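Local coordinates for protein endo-1,3-beta-glucanase (Streptomyces sioyaensis, PDB 3DGT) that hydrolyses internal 1,3-beta-glucosidic bonds of 1,3-beta-glucans, this chain being the family 16 glycoside hydrolase domain of a longer protein, at residues Q135-G139 and V140-D144; T179-N183 and T184-S188; Q222-A225 and A226-T229. All blocks are in the same frame, centred on the assembly; numbering follows the deposited sequence.

Contact 1 (Q135-G139 and V140-D144); sequences QNWPG and VGELD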
ATOM      1  N   GLN A 135       5.562  -8.662 -15.150  1.00 13.41           N
ATOM      2  CA  GLN A 135       6.322  -9.917 -15.118  1.00 13.89           C
ATOM      3  C   GLN A 135       7.711  -9.769 -14.515  1.00 13.72           C
ATOM      4  O   GLN A 135       8.553 -10.668 -14.648  1.00 14.16           O
ATOM      5  CB  GLN A 135       6.445 -10.493 -16.532  1.00 13.80           C
ATOM      6  CG  GLN A 135       5.104 -10.738 -17.233  1.00 15.31           C
ATOM      7  CD  GLN A 135       4.303 -11.888 -16.639  1.00 15.54           C
ATOM      8  OE1 GLN A 135       4.794 -12.662 -15.811  1.00 15.60           O
ATOM      9  NE2 GLN A 135       3.046 -12.006 -17.065  1.00 19.03           N
ATOM     10  N   ASN A 136       7.948  -8.637 -13.852  1.00 13.17           N
ATOM     11  CA  ASN A 136       9.283  -8.305 -13.344  1.00 13.09           C
ATOM     12  C   ASN A 136       9.348  -8.112 -11.826  1.00 13.07           C
ATOM     13  O   ASN A 136      10.200  -7.382 -11.322  1.00 13.94           O
ATOM     14  CB  ASN A 136       9.874  -7.098 -14.098  1.00 13.21           C
ATOM     15  CG  ASN A 136       8.899  -5.925 -14.209  1.00 13.05           C
ATOM     16  OD1 ASN A 136       7.836  -5.925 -13.604  1.00 11.97           O
ATOM     17  ND2 ASN A 136       9.272  -4.918 -14.996  1.00 14.13           N
ATOM     18  N   TRP A 137       8.461  -8.797 -11.103  1.00 12.92           N
ATOM     19  CA  TRP A 137       8.499  -8.849  -9.639  1.00 12.99           C
ATOM     20  C   TRP A 137       9.398 -10.001  -9.177  1.00 13.01           C
ATOM     21  O   TRP A 137       9.318 -11.091  -9.737  1.00 12.93           O
ATOM     22  CB  TRP A 137       7.082  -9.062  -9.087  1.00 13.55           C
ATOM     23  CG  TRP A 137       6.967  -8.856  -7.597  1.00 13.37           C
ATOM     24  CD1 TRP A 137       6.601  -7.701  -6.957  1.00 13.74           C
ATOM     25  CD2 TRP A 137       7.237  -9.819  -6.562  1.00 13.62           C
ATOM     26  NE1 TRP A 137       6.624  -7.886  -5.596  1.00 13.89           N
ATOM     27  CE2 TRP A 137       7.012  -9.172  -5.325  1.00 13.66           C
ATOM     28  CE3 TRP A 137       7.644 -11.163  -6.560  1.00 13.15           C
ATOM     29  CZ2 TRP A 137       7.174  -9.829  -4.096  1.00 13.38           C
ATOM     30  CZ3 TRP A 137       7.807 -11.808  -5.343  1.00 13.73           C
ATOM     31  CH2 TRP A 137       7.578 -11.136  -4.129  1.00 13.96           C
ATOM     32  N   PRO A 138      10.214  -9.794  -8.118  1.00 12.19           N
ATOM     33  CA  PRO A 138      10.375  -8.600  -7.285  1.00 12.41           C
ATOM     34  C   PRO A 138      11.495  -7.674  -7.727  1.00 12.03           C
ATOM     35  O   PRO A 138      11.733  -6.665  -7.072  1.00 11.85           O
ATOM     36  CB  PRO A 138      10.732  -9.210  -5.929  1.00 11.86           C
ATOM     37  CG  PRO A 138      11.611 -10.378  -6.310  1.00 13.15           C
ATOM     38  CD  PRO A 138      11.046 -10.907  -7.607  1.00 12.55           C
ATOM     39  N   GLY A 139      12.172  -7.997  -8.827  1.00 11.95           N
ATOM     40  CA  GLY A 139      13.372  -7.254  -9.218  1.00 11.99           C
ATOM     41  C   GLY A 139      13.115  -5.773  -9.428  1.00 12.18           C
ATOM     42  O   GLY A 139      13.989  -4.941  -9.198  1.00 12.78           O
ATOM     43  N   VAL A 140      11.903  -5.442  -9.870  1.00 11.74           N
ATOM     44  CA  VAL A 140      11.527  -4.060 -10.188  1.00 12.47           C
ATOM     45  C   VAL A 140      11.367  -3.180  -8.940  1.00 12.18           C
ATOM     46  O   VAL A 140      11.360  -1.943  -9.036  1.00 12.40           O
ATOM     47  CB  VAL A 140      10.224  -4.051 -11.038  1.00 12.62           C
ATOM     48  CG1 VAL A 140       9.008  -4.429 -10.188  1.00 12.91           C
ATOM     49  CG2 VAL A 140      10.013  -2.709 -11.717  1.00 13.58           C
ATOM     50  N   GLY A 141      11.228  -3.822  -7.779  1.00 12.59           N
ATOM     51  CA  GLY A 141      11.101  -3.118  -6.498  1.00 12.29           C
ATOM     52  C   GLY A 141       9.668  -2.884  -6.061  1.00 12.21           C
ATOM     53  O   GLY A 141       8.830  -2.413  -6.847  1.00 12.22           O
ATOM     54  N   GLU A 142       9.402  -3.211  -4.800  1.00 11.68           N
ATOM     55  CA  GLU A 142       8.111  -2.955  -4.165  1.00 11.66           C
ATOM     56  C   GLU A 142       8.357  -2.409  -2.773  1.00 11.74           C
ATOM     57  O   GLU A 142       9.132  -2.977  -2.007  1.00 11.77           O
ATOM     58  CB  GLU A 142       7.276  -4.228  -4.067  1.00 11.84           C
ATOM     59  CG  GLU A 142       5.920  -4.004  -3.379  1.00 11.64           C
ATOM     60  CD  GLU A 142       4.984  -5.179  -3.513  1.00 12.32           C
ATOM     61  OE1 GLU A 142       5.078  -5.918  -4.513  1.00 15.42           O
ATOM     62  OE2 GLU A 142       4.118  -5.350  -2.630  1.00 11.71           O
ATOM     63  N   LEU A 143       7.702  -1.299  -2.460  1.00 11.66           N
ATOM     64  CA  LEU A 143       7.784  -0.728  -1.129  1.00 11.47           C
ATOM     65  C   LEU A 143       6.414  -0.794  -0.491  1.00 11.24           C
ATOM     66  O   LEU A 143       5.506  -0.065  -0.878  1.00 11.44           O
ATOM     67  CB  LEU A 143       8.288   0.715  -1.189  1.00 11.74           C
ATOM     68  CG  LEU A 143       9.603   0.955  -1.937  1.00 11.81           C
ATOM     69  CD1 LEU A 143       9.939   2.440  -1.997  1.00 13.31           C
ATOM     70  CD2 LEU A 143      10.755   0.177  -1.321  1.00 13.81           C
ATOM     71  N   ASP A 144       6.257  -1.716   0.451  1.00 11.34           N
ATOM     72  CA  ASP A 144       4.999  -1.877   1.157  1.00 11.02           C
ATOM     73  C   ASP A 144       5.025  -0.991   2.385  1.00 11.49           C
ATOM     74  O   ASP A 144       5.717  -1.284   3.355  1.00 11.63           O
ATOM     75  CB  ASP A 144       4.789  -3.344   1.529  1.00 11.29           C
ATOM     76  CG  ASP A 144       4.683  -4.233   0.312  1.00 11.36           C
ATOM     77  OD1 ASP A 144       4.006  -3.830  -0.665  1.00 11.37           O
ATOM     78  OD2 ASP A 144       5.245  -5.347   0.327  1.00 12.51           O
TER

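Contact 2 (T179-N183 and T184-S188); sequences TACPN and TTCQS. Unlike the reference sequence in segment 184-188: Gln187 (reference His).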
ATOM      1  N   THR A 179       4.865  -3.675  13.671  1.00 11.99           N
ATOM      2  CA  THR A 179       4.776  -3.051  14.989  1.00 13.00           C
ATOM      3  C   THR A 179       3.339  -2.620  15.243  1.00 12.35           C
ATOM      4  O   THR A 179       2.588  -2.365  14.295  1.00 12.40           O
ATOM      5  CB  THR A 179       5.756  -1.847  15.086  1.00 13.25           C
ATOM      6  OG1 THR A 179       5.979  -1.506  16.462  1.00 16.34           O
ATOM      7  CG2 THR A 179       5.234  -0.634  14.334  1.00 14.22           C
ATOM      8  N   ALA A 180       2.949  -2.544  16.513  1.00 12.38           N
ATOM      9  CA  ALA A 180       1.627  -2.052  16.882  1.00 12.10           C
ATOM     10  C   ALA A 180       1.497  -0.568  16.538  1.00 12.01           C
ATOM     11  O   ALA A 180       2.486   0.176  16.564  1.00 13.08           O
ATOM     12  CB  ALA A 180       1.383  -2.269  18.371  1.00 11.57           C
ATOM     13  N   CYS A 181       0.286  -0.121  16.217  1.00 12.58           N
ATOM     14  CA  CYS A 181       0.100   1.313  16.039  1.00 12.89           C
ATOM     15  C   CYS A 181       0.285   2.009  17.381  1.00 13.07           C
ATOM     16  O   CYS A 181      -0.210   1.532  18.404  1.00 13.69           O
ATOM     17  CB  CYS A 181      -1.268   1.628  15.456  1.00 13.11           C
ATOM     18  SG  CYS A 181      -1.361   1.328  13.685  1.00 13.59           S
ATOM     19  N   PRO A 182       1.044   3.109  17.391  1.00 12.79           N
ATOM     20  CA  PRO A 182       1.147   3.899  18.614  1.00 12.64           C
ATOM     21  C   PRO A 182      -0.194   4.451  19.110  1.00 12.84           C
ATOM     22  O   PRO A 182      -1.052   4.845  18.307  1.00 12.64           O
ATOM     23  CB  PRO A 182       2.078   5.047  18.206  1.00 12.72           C
ATOM     24  CG  PRO A 182       2.867   4.507  17.063  1.00 12.75           C
ATOM     25  CD  PRO A 182       1.896   3.650  16.317  1.00 13.24           C
ATOM     26  N   ASN A 183      -0.345   4.432  20.438  1.00 13.18           N
ATOM     27  CA  ASN A 183      -1.440   5.084  21.183  1.00 13.30           C
ATOM     28  C   ASN A 183      -2.793   4.412  21.113  1.00 13.64           C
ATOM     29  O   ASN A 183      -3.427   4.159  22.145  1.00 15.02           O
ATOM     30  CB  ASN A 183      -1.605   6.551  20.786  1.00 13.67           C
ATOM     31  CG  ASN A 183      -0.366   7.357  21.031  1.00 14.20           C
ATOM     32  OD1 ASN A 183       0.122   7.440  22.161  1.00 16.07           O
ATOM     33  ND2 ASN A 183       0.150   7.978  19.974  1.00 14.19           N
ATOM     34  N   THR A 184      -3.257   4.177  19.890  1.00 13.10           N
ATOM     35  CA  THR A 184      -4.567   3.577  19.649  1.00 12.67           C
ATOM     36  C   THR A 184      -4.364   2.475  18.616  1.00 12.39           C
ATOM     37  O   THR A 184      -3.353   2.468  17.900  1.00 12.50           O
ATOM     38  CB  THR A 184      -5.579   4.606  19.101  1.00 12.50           C
ATOM     39  OG1 THR A 184      -5.091   5.163  17.871  1.00 12.79           O
ATOM     40  CG2 THR A 184      -5.814   5.740  20.097  1.00 12.98           C
ATOM     41  N   THR A 185      -5.305   1.543  18.525  1.00 12.51           N
ATOM     42  CA  THR A 185      -5.160   0.464  17.543  1.00 12.82           C
ATOM     43  C   THR A 185      -5.248   0.996  16.124  1.00 12.43           C
ATOM     44  O   THR A 185      -5.889   2.012  15.872  1.00 12.45           O
ATOM     45  CB  THR A 185      -6.217  -0.650  17.683  1.00 13.24           C
ATOM     46  OG1 THR A 185      -7.497  -0.162  17.255  1.00 14.76           O
ATOM     47  CG2 THR A 185      -6.264  -1.181  19.113  1.00 13.96           C
ATOM     48  N   CYS A 186      -4.625   0.281  15.194  1.00 12.38           N
ATOM     49  CA  CYS A 186      -4.684   0.639  13.785  1.00 12.12           C
ATOM     50  C   CYS A 186      -6.114   0.658  13.248  1.00 11.95           C
ATOM     51  O   CYS A 186      -6.422   1.411  12.317  1.00 11.70           O
ATOM     52  CB  CYS A 186      -3.832  -0.325  12.952  1.00 12.30           C
ATOM     53  SG  CYS A 186      -2.127  -0.563  13.527  1.00 13.18           S
ATOM     54  N   GLN A 187      -6.976  -0.167  13.839  1.00 11.84           N
ATOM     55  CA  GLN A 187      -8.371  -0.318  13.410  1.00 11.55           C
ATOM     56  C   GLN A 187      -9.290   0.771  13.952  1.00 11.84           C
ATOM     57  O   GLN A 187     -10.352   1.052  13.372  1.00 12.31           O
ATOM     58  CB  GLN A 187      -8.900  -1.676  13.872  1.00 11.98           C
ATOM     59  CG  GLN A 187      -8.426  -2.855  13.036  1.00 10.97           C
ATOM     60  CD  GLN A 187      -6.945  -3.147  13.218  1.00 11.82           C
ATOM     61  OE1 GLN A 187      -6.373  -2.914  14.290  1.00 11.98           O
ATOM     62  NE2 GLN A 187      -6.316  -3.658  12.168  1.00 10.62           N
ATOM     63  N   SER A 188      -8.892   1.380  15.065  1.00 11.64           N
ATOM     64  CA  SER A 188      -9.773   2.290  15.794  1.00 12.05           C
ATOM     65  C   SER A 188      -9.977   3.658  15.148  1.00 12.14           C
ATOM     66  O   SER A 188     -10.988   4.327  15.407  1.00 13.02           O
ATOM     67  CB  SER A 188      -9.260   2.481  17.219  1.00 12.05           C
ATOM     68  OG  SER A 188      -8.060   3.232  17.256  1.00 13.06           O
TER

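Contact 3 (Q222-A225 and A226-T229); sequences QMDA and ATWT. Unlike the reference sequence in segment 222-225: Gln222 (reference His). Unlike the reference sequence in segment 226-229: Ala226 (reference Val).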
ATOM      1  N   GLN A 222      22.561  -3.717   1.703  1.00 16.08           N
ATOM      2  CA  GLN A 222      21.957  -5.022   2.012  1.00 16.37           C
ATOM      3  C   GLN A 222      21.854  -5.912   0.783  1.00 16.40           C
ATOM      4  O   GLN A 222      21.472  -7.075   0.883  1.00 17.40           O
ATOM      5  CB  GLN A 222      20.573  -4.876   2.654  1.00 16.11           C
ATOM      6  CG  GLN A 222      20.618  -4.350   4.073  1.00 15.78           C
ATOM      7  CD  GLN A 222      19.254  -4.357   4.729  1.00 16.04           C
ATOM      8  OE1 GLN A 222      18.770  -5.384   5.199  1.00 18.42           O
ATOM      9  NE2 GLN A 222      18.632  -3.206   4.769  1.00 14.33           N
ATOM     10  N   MET A 223      22.171  -5.361  -0.384  1.00 16.66           N
ATOM     11  CA  MET A 223      22.121  -6.117  -1.635  1.00 16.62           C
ATOM     12  C   MET A 223      23.208  -5.580  -2.562  1.00 17.21           C
ATOM     13  O   MET A 223      23.821  -4.553  -2.260  1.00 17.22           O
ATOM     14  CB  MET A 223      20.723  -6.002  -2.269  1.00 17.16           C
ATOM     15  CG  MET A 223      20.297  -4.569  -2.580  1.00 16.11           C
ATOM     16  SD  MET A 223      18.512  -4.326  -2.664  1.00 15.52           S
ATOM     17  CE  MET A 223      18.121  -4.180  -0.927  1.00 16.96           C
ATOM     18  N   ASP A 224      23.465  -6.263  -3.678  1.00 17.66           N
ATOM     19  CA  ASP A 224      24.462  -5.754  -4.615  1.00 18.67           C
ATOM     20  C   ASP A 224      23.953  -4.530  -5.389  1.00 18.58           C
ATOM     21  O   ASP A 224      22.749  -4.229  -5.364  1.00 18.22           O
ATOM     22  CB  ASP A 224      25.058  -6.863  -5.515  1.00 19.27           C
ATOM     23  CG  ASP A 224      24.063  -7.470  -6.493  1.00 21.69           C
ATOM     24  OD1 ASP A 224      23.049  -6.835  -6.836  1.00 23.49           O
ATOM     25  OD2 ASP A 224      24.340  -8.601  -6.963  1.00 24.67           O
ATOM     26  N   ALA A 225      24.869  -3.820  -6.047  1.00 18.81           N
ATOM     27  CA  ALA A 225      24.541  -2.596  -6.771  1.00 18.45           C
ATOM     28  C   ALA A 225      23.450  -2.802  -7.817  1.00 18.55           C
ATOM     29  O   ALA A 225      22.516  -2.010  -7.894  1.00 18.39           O
ATOM     30  CB  ALA A 225      25.800  -1.991  -7.413  1.00 19.12           C
ATOM     31  N   ALA A 226      23.564  -3.865  -8.610  1.00 18.17           N
ATOM     32  CA  ALA A 226      22.562  -4.151  -9.643  1.00 17.62           C
ATOM     33  C   ALA A 226      21.164  -4.349  -9.054  1.00 16.85           C
ATOM     34  O   ALA A 226      20.183  -3.827  -9.593  1.00 17.13           O
ATOM     35  CB  ALA A 226      22.974  -5.359 -10.487  1.00 18.36           C
ATOM     36  N   THR A 227      21.071  -5.099  -7.958  1.00 15.66           N
ATOM     37  CA  THR A 227      19.786  -5.359  -7.302  1.00 15.48           C
ATOM     38  C   THR A 227      19.143  -4.050  -6.811  1.00 15.24           C
ATOM     39  O   THR A 227      17.941  -3.819  -7.008  1.00 14.80           O
ATOM     40  CB  THR A 227      19.948  -6.381  -6.159  1.00 15.27           C
ATOM     41  OG1 THR A 227      20.414  -7.621  -6.707  1.00 17.18           O
ATOM     42  CG2 THR A 227      18.627  -6.645  -5.450  1.00 15.10           C
ATOM     43  N   TRP A 228      19.950  -3.178  -6.209  1.00 14.78           N
ATOM     44  CA  TRP A 228      19.450  -1.893  -5.711  1.00 14.70           C
ATOM     45  C   TRP A 228      19.011  -0.993  -6.856  1.00 15.10           C
ATOM     46  O   TRP A 228      17.959  -0.361  -6.783  1.00 14.89           O
ATOM     47  CB  TRP A 228      20.503  -1.209  -4.828  1.00 14.83           C
ATOM     48  CG  TRP A 228      20.058   0.109  -4.217  1.00 14.23           C
ATOM     49  CD1 TRP A 228      20.438   1.360  -4.612  1.00 15.27           C
ATOM     50  CD2 TRP A 228      19.152   0.296  -3.114  1.00 14.36           C
ATOM     51  NE1 TRP A 228      19.836   2.314  -3.824  1.00 14.64           N
ATOM     52  CE2 TRP A 228      19.043   1.689  -2.896  1.00 14.89           C
ATOM     53  CE3 TRP A 228      18.436  -0.578  -2.284  1.00 15.26           C
ATOM     54  CZ2 TRP A 228      18.232   2.228  -1.883  1.00 15.21           C
ATOM     55  CZ3 TRP A 228      17.636  -0.039  -1.270  1.00 15.49           C
ATOM     56  CH2 TRP A 228      17.545   1.349  -1.082  1.00 15.49           C
ATOM     57  N   THR A 229      19.820  -0.955  -7.909  1.00 15.59           N
ATOM     58  CA  THR A 229      19.532  -0.195  -9.130  1.00 16.20           C
ATOM     59  C   THR A 229      18.215  -0.652  -9.759  1.00 15.59           C
ATOM     60  O   THR A 229      17.365   0.168 -10.115  1.00 15.26           O
ATOM     61  CB  THR A 229      20.695  -0.366 -10.158  1.00 16.54           C
ATOM     62  OG1 THR A 229      21.906   0.157  -9.601  1.00 21.34           O
ATOM     63  CG2 THR A 229      20.388   0.340 -11.471  1.00 18.71           C
TER

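Contact 1 (Q135-G139 and V140-D144)
Trp137 NE1 donates to Glu142 OE1 at 2.7 Å, a link between a loop residue and the first residue of strand 142-144. The carboxylate oxygen lies at the nitrogen edge of the indole, tilted 19° from the ring plane, and NE1 meets OE1 from above the carboxylate plane rather than within it. Glu142 gets there by staying extended: CG is anti to the backbone N (chi1 179°) and the rest of the chain runs straight to the acid. Tryptophan suits its place because it offers both an N-H and a broad face. Pro138, joined to it by a cis peptide bond, sets CB 3.5 Å above the indole plane, over the ring centre, and this should help fix the ring's rotation. Glu142, Asp144 and Glu147 fit the E-x-D-x-x-E signature of family 16, whose first glutamate is the nucleophile in relatives; the indole is therefore probably a second-shell holder of that acid, while the His160 ring meets that of Trp137.

Between loop and strand lies a type I turn from Pro138 to Gly141, closed by Gly141 N to Pro138 O (3.0 Å). Gly141 has a positive phi of 94°, where a side chain would press on the preceding carbonyl. Val140 N bonds to Asn136 O at 3.0 Å, and both valine branches lie over one face of the Asn136 amide, CG1 3.9 Å from its OD1 and CG2 4.0 Å from its ND2. That ND2 in turn donates to Pro129 O.

Contact 2 (T179-N183 and T184-S188)
Cys181 and Cys186 are joined by a disulfide, SG to SG at 2.0 Å, and this bridge is the tight, buried half of the contact. Its chi3 of 107° is a little wider than the usual right angle, and its positive sign makes it right-handed. In both cysteines SG lies beside the backbone N, and Cys181 CA and Cys186 CA are held 5.3 Å apart. The bridge turns inward: the side chain of Tyr193 on strand 191-198 touches both half-cystines, Met108 touches Cys186, and Cys186 N donates to Asn153 OD1. Close to the bridge, Cys181 CB also packs against the backbone, 3.3 Å from Thr184 O.

The disulfide thus ties off the base of a short loop in the connection from strand 175-179 to strand 191-198 of the jelly-roll beta-sandwich that family 16 enzymes share. At the tip of this loop Pro182 O accepts from Thr184 N at 2.8 Å, skipping one residue, which with the angles of Asn183 (phi 74°, psi -54°) makes a classic gamma turn. Asparagine tolerates positive phi better than most residues. Pro182 O has a second donor in His191 NE2, which ties the tip back to strand 191-198.

Here the packing loosens. Asn183 and Thr184 are exposed, and the end of the Asn183 side chain leads away from the other segment. Thr184 brings CG2 within 3.5 Å of Asn183 O, and its side chain also touches His191. Polar residues suit such an edge, where water can reach them. Past the bridge, likewise on the solvent side, Ser188 OG folds back to donate to Thr185 O at 2.8 Å, spanning the first residues of a helix-like bend.

Contact 3 (Q222-A225 and A226-T229)
Met223 lies along the side of the first helical turn and touches both Thr227 and Trp228. Its CB sits 3.9 Å from Thr227 CG2. CG, one bond further, comes 3.9 Å from Trp228 N, where the chi1 of 59° has turned it in toward the helix. SD then passes between two partners: the Thr227 methyl CG2 at 3.6 Å and the indole atom CE3 of Trp228 at 3.8 Å. The sulfur meets the ring at its edge and in its plane, 89° off the normal of the six-membered ring, a Met-aromatic contact. The chain bends at chi3, so the terminal CE stays beside the same edge, 3.9 Å from Trp228 CE3. A flexible, unbranched thioether suits this route, and it also packs on Cys161 and Cys169, themselves joined by a disulfide. The pyrrole side of the indole is held by a hydrogen bond between Trp228 NE1 and Glu204 OE1.

Thr227 is divided between two surroundings. Its methyl faces the methionine while its OG1 donates to Asp224 OD1 at 2.8 Å, from 41° above the carboxylate plane. The same OD1 accepts from Thr227 N at 2.9 Å, nearly along its C-O axis, so one oxygen takes two donors. A valine at Thr227 would keep the methyl against Met223 but would probably leave Asp224 OD1 held by the backbone N-H alone, its carboxylate freer to turn. One turn on, Thr229 OG1 doubles the backbone bond to Ala225 O, at 2.8 Å.

Asp224 is the N-cap of helix 225-232, its acid answering the amide that the first turn leaves without a carbonyl, and Met223 with Trp228, just before the cap and four residues after it, form the accompanying hydrophobic staple.

The three contacts share no segment but are tied through one pair of strands. Contact 1 enters strand 142-144, which pairs with 155-160; contact 2 begins at the end of 175-179, the partner of 155-160, and Met223 of contact 3 touches Ile175 on that partner. Their centres lie about 13, 17 and 23 Å from the chain centre. Contact 1 fits the catalytic signature and relies on one short, bent side-chain hydrogen bond beside buried turn residues. Contact 2 replaces such bonding with a covalent bridge under an exposed tip. Contact 3 starts a helix with an exposed aspartate cap, probably helped by its charge, beside a buried Met223-Trp228 pair.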